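DNA double-strand break repair nuclease NurA (Sulfolobus solfataricus, PDB 2YGK) is a manganese-dependent homodimeric nuclease of DNA double-strand break repair that probably acts with the HerA helicase to resect DNA ends. Local coordinates at residues F54-G59 / F300-A305; Y129-G134 / N196-S201; M254-F259 / V269-I274. One frame throughout, in Å; residues are numbered along the deposited sequence.

Contact 1 (F54-G59 / F300-A305). With MN (manganese (II) ion), chain C.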
ATOM      1  N   PHE A  54      -4.249   7.828  31.989  1.00 51.76           N
ATOM      2  CA  PHE A  54      -3.662   7.732  30.666  1.00 48.63           C
ATOM      3  C   PHE A  54      -4.613   8.331  29.679  1.00 47.88           C
ATOM      4  O   PHE A  54      -5.808   7.996  29.703  1.00 48.97           O
ATOM      5  CB  PHE A  54      -3.465   6.275  30.283  1.00 47.38           C
ATOM      6  CG  PHE A  54      -2.518   5.543  31.181  1.00 47.00           C
ATOM      7  CD1 PHE A  54      -1.159   5.533  30.913  1.00 45.34           C
ATOM      8  CD2 PHE A  54      -2.987   4.886  32.311  1.00 47.27           C
ATOM      9  CE1 PHE A  54      -0.279   4.864  31.761  1.00 46.17           C
ATOM     10  CE2 PHE A  54      -2.118   4.203  33.145  1.00 48.68           C
ATOM     11  CZ  PHE A  54      -0.752   4.203  32.874  1.00 47.12           C
ATOM     12  N   VAL A  55      -4.098   9.222  28.820  1.00 45.78           N
ATOM     13  CA  VAL A  55      -4.839   9.695  27.660  1.00 43.50           C
ATOM     14  C   VAL A  55      -4.213   8.990  26.471  1.00 40.98           C
ATOM     15  O   VAL A  55      -3.030   9.169  26.194  1.00 41.06           O
ATOM     16  CB  VAL A  55      -4.745  11.241  27.475  1.00 44.43           C
ATOM     17  CG1 VAL A  55      -5.420  11.677  26.150  1.00 42.93           C
ATOM     18  CG2 VAL A  55      -5.362  11.970  28.644  1.00 45.42           C
ATOM     19  N   ALA A  56      -4.999   8.209  25.746  1.00 39.12           N
ATOM     20  CA  ALA A  56      -4.526   7.541  24.534  1.00 36.60           C
ATOM     21  C   ALA A  56      -5.094   8.225  23.274  1.00 36.17           C
ATOM     22  O   ALA A  56      -6.218   8.663  23.261  1.00 35.72           O
ATOM     23  CB  ALA A  56      -4.931   6.097  24.547  1.00 35.65           C
ATOM     24  N   ILE A  57      -4.286   8.287  22.225  1.00 35.19           N
ATOM     25  CA  ILE A  57      -4.696   8.831  20.981  1.00 35.33           C
ATOM     26  C   ILE A  57      -4.365   7.825  19.913  1.00 35.22           C
ATOM     27  O   ILE A  57      -3.218   7.335  19.866  1.00 34.63           O
ATOM     28  CB  ILE A  57      -3.965  10.153  20.642  1.00 36.40           C
ATOM     29  CG1 ILE A  57      -4.335  11.282  21.642  1.00 38.49           C
ATOM     30  CG2 ILE A  57      -4.324  10.631  19.204  1.00 35.15           C
ATOM     31  CD1 ILE A  57      -3.240  11.597  22.649  1.00 39.48           C
ATOM     32  N   ASP A  58      -5.365   7.529  19.059  1.00 35.24           N
ATOM     33  CA  ASP A  58      -5.126   6.849  17.796  1.00 34.92           C
ATOM     34  C   ASP A  58      -5.925   7.441  16.660  1.00 34.63           C
ATOM     35  O   ASP A  58      -6.880   8.246  16.890  1.00 35.90           O
ATOM     36  CB  ASP A  58      -5.467   5.361  17.908  1.00 35.65           C
ATOM     37  CG  ASP A  58      -4.643   4.507  16.953  1.00 37.68           C
ATOM     38  OD1 ASP A  58      -4.094   5.012  15.977  1.00 39.46           O
ATOM     39  OD2 ASP A  58      -4.465   3.313  17.224  1.00 48.62           O
ATOM     40  N   GLY A  59      -5.620   6.981  15.440  1.00 32.52           N
ATOM     41  CA  GLY A  59      -6.285   7.507  14.257  1.00 32.32           C
ATOM     42  C   GLY A  59      -6.608   6.481  13.205  1.00 31.62           C
ATOM     43  O   GLY A  59      -6.023   5.378  13.188  1.00 31.30           O
ATOM     44  N   PHE A 300      -5.706  -0.862  27.259  1.00 34.67           N
ATOM     45  CA  PHE A 300      -7.045  -0.751  26.751  1.00 35.20           C
ATOM     46  C   PHE A 300      -7.357   0.618  26.166  1.00 35.59           C
ATOM     47  O   PHE A 300      -8.011   0.685  25.143  1.00 36.71           O
ATOM     48  CB  PHE A 300      -8.111  -1.137  27.775  1.00 36.67           C
ATOM     49  CG  PHE A 300      -9.479  -1.231  27.162  1.00 37.55           C
ATOM     50  CD1 PHE A 300      -9.736  -2.172  26.191  1.00 38.02           C
ATOM     51  CD2 PHE A 300     -10.464  -0.319  27.463  1.00 38.74           C
ATOM     52  CE1 PHE A 300     -10.951  -2.238  25.580  1.00 38.60           C
ATOM     53  CE2 PHE A 300     -11.709  -0.394  26.873  1.00 38.38           C
ATOM     54  CZ  PHE A 300     -11.952  -1.345  25.926  1.00 39.11           C
ATOM     55  N   PRO A 301      -6.915   1.715  26.808  1.00 35.63           N
ATOM     56  CA  PRO A 301      -7.167   3.027  26.239  1.00 35.45           C
ATOM     57  C   PRO A 301      -6.791   3.153  24.760  1.00 34.86           C
ATOM     58  O   PRO A 301      -7.524   3.751  23.978  1.00 35.76           O
ATOM     59  CB  PRO A 301      -6.284   3.917  27.115  1.00 35.86           C
ATOM     60  CG  PRO A 301      -6.470   3.329  28.458  1.00 35.87           C
ATOM     61  CD  PRO A 301      -6.398   1.841  28.186  1.00 36.27           C
ATOM     62  N   LEU A 302      -5.653   2.592  24.373  1.00 33.46           N
ATOM     63  CA  LEU A 302      -5.305   2.578  22.978  1.00 32.40           C
ATOM     64  C   LEU A 302      -6.230   1.667  22.178  1.00 32.73           C
ATOM     65  O   LEU A 302      -6.788   2.071  21.168  1.00 33.75           O
ATOM     66  CB  LEU A 302      -3.878   2.103  22.803  1.00 31.82           C
ATOM     67  CG  LEU A 302      -2.871   3.219  22.970  1.00 32.55           C
ATOM     68  CD1 LEU A 302      -1.469   2.674  22.787  1.00 33.68           C
ATOM     69  CD2 LEU A 302      -3.149   4.303  21.953  1.00 28.58           C
ATOM     70  N   LEU A 303      -6.377   0.420  22.592  1.00 32.93           N
ATOM     71  CA  LEU A 303      -7.253  -0.482  21.851  1.00 33.01           C
ATOM     72  C   LEU A 303      -8.607   0.163  21.567  1.00 33.38           C
ATOM     73  O   LEU A 303      -9.171  -0.032  20.508  1.00 34.31           O
ATOM     74  CB  LEU A 303      -7.434  -1.808  22.583  1.00 33.35           C
ATOM     75  CG  LEU A 303      -8.342  -2.825  21.873  1.00 34.07           C
ATOM     76  CD1 LEU A 303      -7.884  -3.064  20.438  1.00 34.12           C
ATOM     77  CD2 LEU A 303      -8.442  -4.175  22.645  1.00 33.87           C
ATOM     78  N   LYS A 304      -9.104   0.941  22.508  1.00 34.02           N
ATOM     79  CA  LYS A 304     -10.408   1.551  22.389  1.00 35.62           C
ATOM     80  C   LYS A 304     -10.329   2.666  21.408  1.00 34.75           C
ATOM     81  O   LYS A 304     -11.164   2.770  20.519  1.00 35.74           O
ATOM     82  CB  LYS A 304     -10.910   2.115  23.727  1.00 36.76           C
ATOM     83  CG  LYS A 304     -12.306   2.732  23.610  1.00 39.89           C
ATOM     84  CD  LYS A 304     -12.611   3.661  24.816  1.00 43.38           C
ATOM     85  CE  LYS A 304     -13.907   4.496  24.594  1.00 45.63           C
ATOM     86  NZ  LYS A 304     -15.014   3.800  23.907  1.00 44.94           N
ATOM     87  N   ALA A 305      -9.332   3.513  21.572  1.00 34.31           N
ATOM     88  CA  ALA A 305      -9.135   4.610  20.641  1.00 34.55           C
ATOM     89  C   ALA A 305      -9.086   4.043  19.235  1.00 35.25           C
ATOM     90  O   ALA A 305      -9.748   4.544  18.323  1.00 36.08           O
ATOM     91  CB  ALA A 305      -7.872   5.355  20.957  1.00 33.14           C
TER
HETATM   92 MN    MN C1336      -2.661   4.193  14.233  1.00115.93          MN

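Contact 2 (Y129-G134 / N196-S201). With MN (manganese (II) ion), chain C.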
ATOM      1  N   TYR A 129       0.182  10.301  31.857  1.00 49.34           N
ATOM      2  CA  TYR A 129       0.920   9.884  30.689  1.00 46.91           C
ATOM      3  C   TYR A 129       0.042   9.999  29.440  1.00 44.94           C
ATOM      4  O   TYR A 129      -1.207   9.999  29.520  1.00 44.40           O
ATOM      5  CB  TYR A 129       1.342   8.436  30.831  1.00 46.00           C
ATOM      6  CG  TYR A 129       2.374   8.122  31.885  1.00 46.75           C
ATOM      7  CD1 TYR A 129       3.727   8.102  31.561  1.00 48.57           C
ATOM      8  CD2 TYR A 129       2.005   7.744  33.164  1.00 48.43           C
ATOM      9  CE1 TYR A 129       4.705   7.757  32.496  1.00 50.06           C
ATOM     10  CE2 TYR A 129       2.983   7.399  34.133  1.00 51.31           C
ATOM     11  CZ  TYR A 129       4.339   7.408  33.785  1.00 52.03           C
ATOM     12  OH  TYR A 129       5.340   7.070  34.704  1.00 52.82           O
ATOM     13  N   ILE A 130       0.705  10.102  28.294  1.00 42.84           N
ATOM     14  CA  ILE A 130       0.024  10.131  27.009  1.00 41.50           C
ATOM     15  C   ILE A 130       0.509   8.940  26.222  1.00 39.83           C
ATOM     16  O   ILE A 130       1.698   8.742  26.086  1.00 40.03           O
ATOM     17  CB  ILE A 130       0.354  11.402  26.219  1.00 42.24           C
ATOM     18  CG1 ILE A 130      -0.074  12.636  26.997  1.00 43.30           C
ATOM     19  CG2 ILE A 130      -0.369  11.418  24.857  1.00 41.34           C
ATOM     20  CD1 ILE A 130       0.294  13.886  26.281  1.00 43.65           C
ATOM     21  N   LEU A 131      -0.412   8.129  25.732  1.00 38.89           N
ATOM     22  CA  LEU A 131      -0.061   6.988  24.905  1.00 37.52           C
ATOM     23  C   LEU A 131      -0.410   7.278  23.458  1.00 37.71           C
ATOM     24  O   LEU A 131      -1.579   7.433  23.121  1.00 38.10           O
ATOM     25  CB  LEU A 131      -0.832   5.757  25.352  1.00 36.65           C
ATOM     26  CG  LEU A 131      -0.824   5.511  26.840  1.00 35.54           C
ATOM     27  CD1 LEU A 131      -1.574   4.221  27.141  1.00 31.65           C
ATOM     28  CD2 LEU A 131       0.649   5.452  27.310  1.00 35.78           C
HETATM   29  N   MSE A 132       0.608   7.342  22.611  1.00 37.97           N
HETATM   30  CA  MSE A 132       0.428   7.391  21.175  1.00 37.97           C
HETATM   31  C   MSE A 132       0.616   5.996  20.596  1.00 37.31           C
HETATM   32  O   MSE A 132       1.427   5.207  21.112  1.00 36.69           O
HETATM   33  CB  MSE A 132       1.488   8.282  20.506  1.00 39.25           C
HETATM   34  CG  MSE A 132       1.716   9.644  21.150  1.00 42.14           C
HETATM   35 SE   MSE A 132       0.280  10.894  20.877  1.00 48.67          SE
HETATM   36  CE  MSE A 132       0.134  10.825  18.963  1.00 42.67           C
ATOM     37  N   ASP A 133      -0.078   5.748  19.480  1.00 37.07           N
ATOM     38  CA  ASP A 133       0.015   4.514  18.725  1.00 37.39           C
ATOM     39  C   ASP A 133       0.974   4.694  17.566  1.00 37.71           C
ATOM     40  O   ASP A 133       0.696   5.429  16.657  1.00 39.11           O
ATOM     41  CB  ASP A 133      -1.350   4.148  18.176  1.00 38.08           C
ATOM     42  CG  ASP A 133      -1.315   2.909  17.328  1.00 39.50           C
ATOM     43  OD1 ASP A 133      -0.846   1.886  17.805  1.00 45.12           O
ATOM     44  OD2 ASP A 133      -1.768   2.935  16.190  1.00 47.82           O
ATOM     45  N   GLY A 134       2.103   4.023  17.603  1.00 37.79           N
ATOM     46  CA  GLY A 134       3.154   4.250  16.644  1.00 38.04           C
ATOM     47  C   GLY A 134       4.469   4.705  17.252  1.00 38.64           C
ATOM     48  O   GLY A 134       4.517   5.316  18.319  1.00 37.73           O
ATOM     49  N   ASN A 196       6.607  12.258  29.590  1.00 48.75           N
ATOM     50  CA  ASN A 196       5.265  11.757  29.895  1.00 47.15           C
ATOM     51  C   ASN A 196       4.571  11.133  28.662  1.00 45.15           C
ATOM     52  O   ASN A 196       3.449  10.646  28.748  1.00 44.66           O
ATOM     53  CB  ASN A 196       4.393  12.889  30.473  1.00 48.45           C
ATOM     54  CG  ASN A 196       4.955  13.491  31.802  1.00 50.42           C
ATOM     55  OD1 ASN A 196       5.675  12.843  32.568  1.00 45.79           O
ATOM     56  ND2 ASN A 196       4.587  14.746  32.062  1.00 54.41           N
ATOM     57  N   VAL A 197       5.224  11.166  27.506  1.00 43.93           N
ATOM     58  CA  VAL A 197       4.635  10.598  26.301  1.00 42.01           C
ATOM     59  C   VAL A 197       5.257   9.224  26.014  1.00 40.89           C
ATOM     60  O   VAL A 197       6.489   9.078  25.946  1.00 42.10           O
ATOM     61  CB  VAL A 197       4.827  11.490  25.060  1.00 41.61           C
ATOM     62  CG1 VAL A 197       3.942  10.994  23.974  1.00 39.08           C
ATOM     63  CG2 VAL A 197       4.522  12.913  25.383  1.00 42.00           C
ATOM     64  N   LEU A 198       4.396   8.229  25.846  1.00 38.83           N
ATOM     65  CA  LEU A 198       4.822   6.884  25.577  1.00 36.90           C
ATOM     66  C   LEU A 198       4.347   6.584  24.203  1.00 35.78           C
ATOM     67  O   LEU A 198       3.154   6.616  23.938  1.00 35.47           O
ATOM     68  CB  LEU A 198       4.191   5.908  26.558  1.00 36.34           C
ATOM     69  CG  LEU A 198       4.545   6.146  28.028  1.00 36.65           C
ATOM     70  CD1 LEU A 198       3.971   5.050  28.859  1.00 36.04           C
ATOM     71  CD2 LEU A 198       6.062   6.258  28.228  1.00 35.78           C
ATOM     72  N   TRP A 199       5.294   6.277  23.336  1.00 35.03           N
ATOM     73  CA  TRP A 199       5.004   5.996  21.987  1.00 34.33           C
ATOM     74  C   TRP A 199       5.063   4.483  21.804  1.00 33.70           C
ATOM     75  O   TRP A 199       6.140   3.898  21.706  1.00 35.06           O
ATOM     76  CB  TRP A 199       6.049   6.688  21.120  1.00 35.17           C
ATOM     77  CG  TRP A 199       6.168   8.169  21.364  1.00 37.08           C
ATOM     78  CD1 TRP A 199       6.901   8.804  22.344  1.00 39.79           C
ATOM     79  CD2 TRP A 199       5.586   9.201  20.582  1.00 38.74           C
ATOM     80  NE1 TRP A 199       6.785  10.165  22.224  1.00 40.01           N
ATOM     81  CE2 TRP A 199       5.987  10.438  21.147  1.00 40.27           C
ATOM     82  CE3 TRP A 199       4.771   9.205  19.442  1.00 39.76           C
ATOM     83  CZ2 TRP A 199       5.596  11.663  20.614  1.00 40.94           C
ATOM     84  CZ3 TRP A 199       4.388  10.404  18.919  1.00 39.98           C
ATOM     85  CH2 TRP A 199       4.804  11.634  19.512  1.00 40.90           C
ATOM     86  N   ILE A 200       3.909   3.855  21.686  1.00 32.56           N
ATOM     87  CA  ILE A 200       3.836   2.412  21.736  1.00 32.19           C
ATOM     88  C   ILE A 200       3.483   1.793  20.397  1.00 33.17           C
ATOM     89  O   ILE A 200       2.532   2.253  19.748  1.00 33.63           O
ATOM     90  CB  ILE A 200       2.785   2.018  22.745  1.00 31.44           C
ATOM     91  CG1 ILE A 200       3.274   2.461  24.131  1.00 32.27           C
ATOM     92  CG2 ILE A 200       2.514   0.557  22.690  1.00 29.69           C
ATOM     93  CD1 ILE A 200       2.310   2.205  25.206  1.00 33.91           C
ATOM     94  N   SER A 201       4.220   0.753  20.003  1.00 33.68           N
ATOM     95  CA  SER A 201       3.909   0.023  18.806  1.00 35.21           C
ATOM     96  C   SER A 201       3.946  -1.498  18.978  1.00 35.65           C
ATOM     97  O   SER A 201       4.789  -2.022  19.668  1.00 35.45           O
ATOM     98  CB  SER A 201       4.802   0.465  17.587  1.00 36.52           C
ATOM     99  OG  SER A 201       6.200   0.567  17.861  1.00 38.45           O
TER
HETATM  100 MN    MN C1336      -2.661   4.193  14.233  1.00115.93          MN
HETATM  101  O   HOH W   1       0.783   0.528  19.570  1.00 33.76           O

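Contact 3 (M254-F259 / V269-I274)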
HETATM    1  N   MSE A 254      17.356  15.519  20.045  1.00 99.25           N
HETATM    2  CA  MSE A 254      16.566  14.731  20.961  1.00 94.67           C
HETATM    3  C   MSE A 254      17.163  13.351  20.936  1.00 91.12           C
HETATM    4  O   MSE A 254      17.342  12.759  19.874  1.00 90.79           O
HETATM    5  CB  MSE A 254      15.062  14.726  20.653  1.00 92.65           C
HETATM    6  CG  MSE A 254      14.310  15.927  21.273  1.00 94.93           C
HETATM    7 SE   MSE A 254      14.982  16.603  23.047  1.00101.08          SE
HETATM    8  CE  MSE A 254      13.927  18.233  23.152  1.00102.51           C
ATOM      9  N   GLU A 255      17.548  12.898  22.121  1.00 87.72           N
ATOM     10  CA  GLU A 255      17.920  11.526  22.347  1.00 83.87           C
ATOM     11  C   GLU A 255      16.757  10.896  23.094  1.00 77.99           C
ATOM     12  O   GLU A 255      16.249  11.462  24.072  1.00 77.75           O
ATOM     13  CB  GLU A 255      19.214  11.426  23.167  1.00 86.15           C
ATOM     14  CG  GLU A 255      20.486  11.599  22.329  1.00 89.64           C
ATOM     15  CD  GLU A 255      21.743  11.069  23.031  1.00 92.71           C
ATOM     16  OE1 GLU A 255      22.013  11.438  24.208  1.00 93.64           O
ATOM     17  OE2 GLU A 255      22.465  10.278  22.384  1.00 93.78           O
ATOM     18  N   TYR A 256      16.333   9.728  22.630  1.00 72.17           N
ATOM     19  CA  TYR A 256      15.263   9.018  23.286  1.00 66.85           C
ATOM     20  C   TYR A 256      15.670   7.613  23.651  1.00 63.79           C
ATOM     21  O   TYR A 256      16.715   7.125  23.232  1.00 64.57           O
ATOM     22  CB  TYR A 256      13.988   9.042  22.444  1.00 64.85           C
ATOM     23  CG  TYR A 256      14.030   8.311  21.136  1.00 63.22           C
ATOM     24  CD1 TYR A 256      14.671   8.849  20.034  1.00 65.66           C
ATOM     25  CD2 TYR A 256      13.364   7.110  20.982  1.00 61.36           C
ATOM     26  CE1 TYR A 256      14.687   8.177  18.802  1.00 66.13           C
ATOM     27  CE2 TYR A 256      13.363   6.431  19.786  1.00 62.33           C
ATOM     28  CZ  TYR A 256      14.025   6.961  18.690  1.00 64.95           C
ATOM     29  OH  TYR A 256      14.002   6.275  17.498  1.00 65.23           O
ATOM     30  N   THR A 257      14.840   6.982  24.473  1.00 59.26           N
ATOM     31  CA  THR A 257      15.083   5.631  24.917  1.00 56.37           C
ATOM     32  C   THR A 257      14.017   4.698  24.350  1.00 52.38           C
ATOM     33  O   THR A 257      12.833   5.032  24.351  1.00 49.91           O
ATOM     34  CB  THR A 257      15.064   5.540  26.435  1.00 56.15           C
ATOM     35  OG1 THR A 257      16.033   6.436  26.974  1.00 58.34           O
ATOM     36  CG2 THR A 257      15.414   4.147  26.884  1.00 56.30           C
ATOM     37  N   THR A 258      14.461   3.535  23.872  1.00 49.81           N
ATOM     38  CA  THR A 258      13.564   2.479  23.501  1.00 46.61           C
ATOM     39  C   THR A 258      13.768   1.309  24.457  1.00 45.50           C
ATOM     40  O   THR A 258      14.883   1.017  24.874  1.00 46.54           O
ATOM     41  CB  THR A 258      13.785   2.061  22.031  1.00 46.97           C
ATOM     42  OG1 THR A 258      13.604   3.206  21.170  1.00 46.41           O
ATOM     43  CG2 THR A 258      12.787   0.999  21.616  1.00 45.00           C
ATOM     44  N   PHE A 259      12.676   0.674  24.852  1.00 42.88           N
ATOM     45  CA  PHE A 259      12.744  -0.684  25.383  1.00 41.61           C
ATOM     46  C   PHE A 259      11.565  -1.469  24.848  1.00 40.08           C
ATOM     47  O   PHE A 259      10.598  -0.883  24.369  1.00 39.99           O
ATOM     48  CB  PHE A 259      12.752  -0.701  26.910  1.00 41.55           C
ATOM     49  CG  PHE A 259      11.533  -0.108  27.545  1.00 39.16           C
ATOM     50  CD1 PHE A 259      11.448   1.245  27.784  1.00 41.15           C
ATOM     51  CD2 PHE A 259      10.491  -0.900  27.943  1.00 38.52           C
ATOM     52  CE1 PHE A 259      10.289   1.816  28.382  1.00 40.04           C
ATOM     53  CE2 PHE A 259       9.341  -0.337  28.553  1.00 38.15           C
ATOM     54  CZ  PHE A 259       9.248   1.014  28.753  1.00 37.33           C
ATOM     55  N   VAL A 269       4.807  -8.764  22.833  1.00 39.71           N
ATOM     56  CA  VAL A 269       5.782  -7.793  23.242  1.00 37.75           C
ATOM     57  C   VAL A 269       5.460  -6.520  22.467  1.00 36.98           C
ATOM     58  O   VAL A 269       5.163  -6.569  21.246  1.00 36.71           O
ATOM     59  CB  VAL A 269       7.203  -8.255  22.887  1.00 38.73           C
ATOM     60  CG1 VAL A 269       8.220  -7.171  23.202  1.00 37.44           C
ATOM     61  CG2 VAL A 269       7.568  -9.599  23.614  1.00 39.46           C
ATOM     62  N   ILE A 270       5.543  -5.382  23.161  1.00 35.54           N
ATOM     63  CA  ILE A 270       5.396  -4.071  22.528  1.00 34.10           C
ATOM     64  C   ILE A 270       6.690  -3.259  22.657  1.00 34.96           C
ATOM     65  O   ILE A 270       7.486  -3.492  23.578  1.00 34.96           O
ATOM     66  CB  ILE A 270       4.257  -3.285  23.160  1.00 33.13           C
ATOM     67  CG1 ILE A 270       4.538  -2.979  24.626  1.00 31.75           C
ATOM     68  CG2 ILE A 270       2.964  -4.054  23.055  1.00 33.42           C
ATOM     69  CD1 ILE A 270       3.410  -2.205  25.356  1.00 28.42           C
ATOM     70  N   ARG A 271       6.895  -2.321  21.722  1.00 34.97           N
ATOM     71  CA  ARG A 271       7.998  -1.365  21.771  1.00 35.13           C
ATOM     72  C   ARG A 271       7.521  -0.082  22.433  1.00 35.03           C
ATOM     73  O   ARG A 271       6.448   0.433  22.109  1.00 34.06           O
ATOM     74  CB  ARG A 271       8.445  -1.020  20.363  1.00 35.91           C
ATOM     75  CG  ARG A 271       9.704  -0.149  20.309  1.00 37.27           C
ATOM     76  CD  ARG A 271       9.981   0.365  18.893  1.00 38.82           C
ATOM     77  NE  ARG A 271      11.088   1.330  18.895  1.00 40.13           N
ATOM     78  CZ  ARG A 271      12.175   1.271  18.124  1.00 42.55           C
ATOM     79  NH1 ARG A 271      12.362   0.289  17.219  1.00 43.50           N
ATOM     80  NH2 ARG A 271      13.109   2.204  18.265  1.00 43.96           N
ATOM     81  N   VAL A 272       8.320   0.461  23.346  1.00 35.64           N
ATOM     82  CA  VAL A 272       7.999   1.759  23.936  1.00 35.28           C
ATOM     83  C   VAL A 272       9.146   2.709  23.676  1.00 36.90           C
ATOM     84  O   VAL A 272      10.282   2.378  23.990  1.00 38.34           O
ATOM     85  CB  VAL A 272       7.808   1.667  25.443  1.00 35.08           C
ATOM     86  CG1 VAL A 272       7.494   3.014  25.969  1.00 35.11           C
ATOM     87  CG2 VAL A 272       6.704   0.670  25.828  1.00 33.40           C
ATOM     88  N   ASP A 273       8.857   3.879  23.114  1.00 37.70           N
ATOM     89  CA  ASP A 273       9.826   4.966  23.016  1.00 39.28           C
ATOM     90  C   ASP A 273       9.404   6.061  23.962  1.00 41.25           C
ATOM     91  O   ASP A 273       8.258   6.455  23.981  1.00 41.11           O
ATOM     92  CB  ASP A 273       9.869   5.564  21.626  1.00 39.31           C
ATOM     93  CG  ASP A 273      10.219   4.552  20.551  1.00 38.21           C
ATOM     94  OD1 ASP A 273      10.925   3.612  20.932  1.00 34.26           O
ATOM     95  OD2 ASP A 273       9.755   4.707  19.353  1.00 34.38           O
ATOM     96  N   ILE A 274      10.343   6.580  24.727  1.00 44.49           N
ATOM     97  CA  ILE A 274      10.071   7.650  25.660  1.00 46.64           C
ATOM     98  C   ILE A 274      11.213   8.655  25.535  1.00 49.92           C
ATOM     99  O   ILE A 274      12.349   8.281  25.648  1.00 51.36           O
ATOM    100  CB  ILE A 274       9.880   7.075  27.116  1.00 46.30           C
ATOM    101  CG1 ILE A 274       9.864   8.166  28.171  1.00 47.32           C
ATOM    102  CG2 ILE A 274      10.951   6.120  27.483  1.00 47.21           C
ATOM    103  CD1 ILE A 274       9.537   7.596  29.546  1.00 49.02           C
TER
HETATM  104  O   HOH W   2      11.082   5.269  17.242  1.00 39.85           O

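Contact 1 (F54-G59 / F300-A305)
Ala56 meets the first turn of the helix beginning at Phe300, with its methyl group against backbone and side chains alike. Its CB lies 3.5 Å from Pro301 C, and on either side of that point two side chains close in: the ring carbon Pro301 CB at 3.6 Å from Ala56 CB, and the branch methyl Leu302 CD2 at the same 3.6 Å from Ala56 CB. The next residue, Ile57, turns its side chain away from the helix but still offers its carbonyl, whose O lies 3.7 Å from Leu302 CD2. At Asp58 the partner changes to Ala305, one turn further on, whose CB is 3.8 Å from Asp58 N and 3.9 Å from Asp58 CB. The carboxylate itself takes no part in this packing: CG is anti to the backbone N (chi1 -152°), and OD1 binds manganese at 2.4 Å. What the pair illustrates is close helix-on-sheet packing through small residues, since alanine on both sides accompanies a separation of only 7.1 Å between the segment axes, which run within 31° of parallel. Asp58 shares the helix-facing side of the strand with Ala56, packing on the helix through CB while its carboxylate goes on to the metal. Strand 54-65 lies between strands 129-133 and 70-82 in the mixed sheet, of the RNase H-like kind. Helix 300-309 spreads across several of these strands, Leu302 touching Leu131 and Ala305 touching Val79, while Ile57 packs on Glu116 and Ala120 of helix 104-123.

Contact 2 (Y129-G134 / N196-S201)
Met132 and Trp199 lie side by side and point the same way from two neighbouring parallel strands, the ends of a beta-alpha-beta crossover whose long connection contains helices but no strand. The methylene Met132 CG sits over one face of the indole in a CH-pi contact, 3.7 Å from the centroid of the six-membered ring and displaced toward its rim, with CE3 the nearest ring atom. Met132 CG is anti to the carbonyl carbon (chi1 -47°), and beyond it the chain bends, leaving the selenium of this selenomethionine oblique to the Trp199 ring, SE to centroid 5.0 Å, as a Met-aromatic contact. Val197 CG1 touches Met132 CG at 3.8 Å and lies over the same indole face, so the two aliphatic groups share it.

On the other side of the sheet, Leu131 and Leu198 also run alongside each other, Leu131 CD2 resting 3.6 Å from Leu198 CB. Leu131 CD2 reaches on to Ile200 CD1 as well, while the Tyr129 ring crosses Leu198 obliquely. Between these two layers, five backbone bonds join the strands in parallel register, including the nearly straight Leu198 N to Ile130 O at 2.8 Å.

At the C-terminal end the pairing leads into the metal site: Asp133 OD2 binds manganese at 2.5 Å, and its other oxygen, OD1, accepts from a water that also donates to Ile200 O. That same carbonyl takes the last backbone bond, from Gly134 N at 2.8 Å, with the donor 41° above the carbonyl plane of Ile200.

Contact 3 (M254-F259 / V269-I274)
Thr258 and Asp273 face each other as a non-hydrogen-bonded pair, and their side chains supply the shortest polar link across the strands: Thr258 OG1 donates to Asp273 OD1 at 2.7 Å, arriving 45° above the carboxylate plane. A second donor grips the same oxygen from within its own strand. Arg271, extended from CG to NE, sends NE to the syn lone pair of Asp273 OD1 at 3.1 Å in an almost straight salt bridge that lies in the guanidinium plane. Arg271 NH2 adds a weak bond to Thr258 OG1, and Thr258 CG2 lies over a face of the guanidinium. Two donors on OD1 should stabilise the negative charge of the buried carboxylate. Outside partners take the remaining ends, Leu136 N donating to Asp273 OD2 and Arg271 NH1 pairing with Ser204 OG. A water donates to Asp273 OD2 at 2.6 Å and is also hydrogen-bonded to Tyr256 OH. On this side of the sheet, which carries Thr258 and Asp273, Tyr256 CE2 also touches Asp273 CG at 3.7 Å, ring and carboxylate planes 69° apart.

Backbone bonds define the antiparallel beta hairpin of strands 255-262 and 270-275. Thr257 and Ile274 form one hydrogen-bonded pair, Phe259 and Val272 the next, with Val272 N to Phe259 O the shorter bond at 2.8 Å.

Among the nonpolar contacts, Val272 CB lies over the Phe259 ring in a CH-pi arrangement, 3.9 Å from its centroid. With Phe259 CG placed between the backbone N and the carbonyl carbon (chi1 61°), the ring lies alongside Val272. Ile274 CG2 approaches the edge of that ring.

Overall arrangement
All three contacts involve one mixed sheet in the RNase H-like NurA domain, contacts 2 and 3 as strand pairs and contact 1 as a helix packed on a strand. Across it, strands 255-262, 270-275, 197-201, 129-133 and 54-65 follow one another, so contact 3, contact 2 and contact 1 form a consecutive row. Contact 2 is centred about 9 Å from each of the others, which are about 18 Å apart. Along the chain, contacts 2 and 3 come in series inside the loop closed by contact 1. Pairing of strand 54-65 of contact 1 with strand 129-133 of contact 2 brings Asp58 and Asp133 together on one manganese ion, while contact 3 extends the sheet away from it.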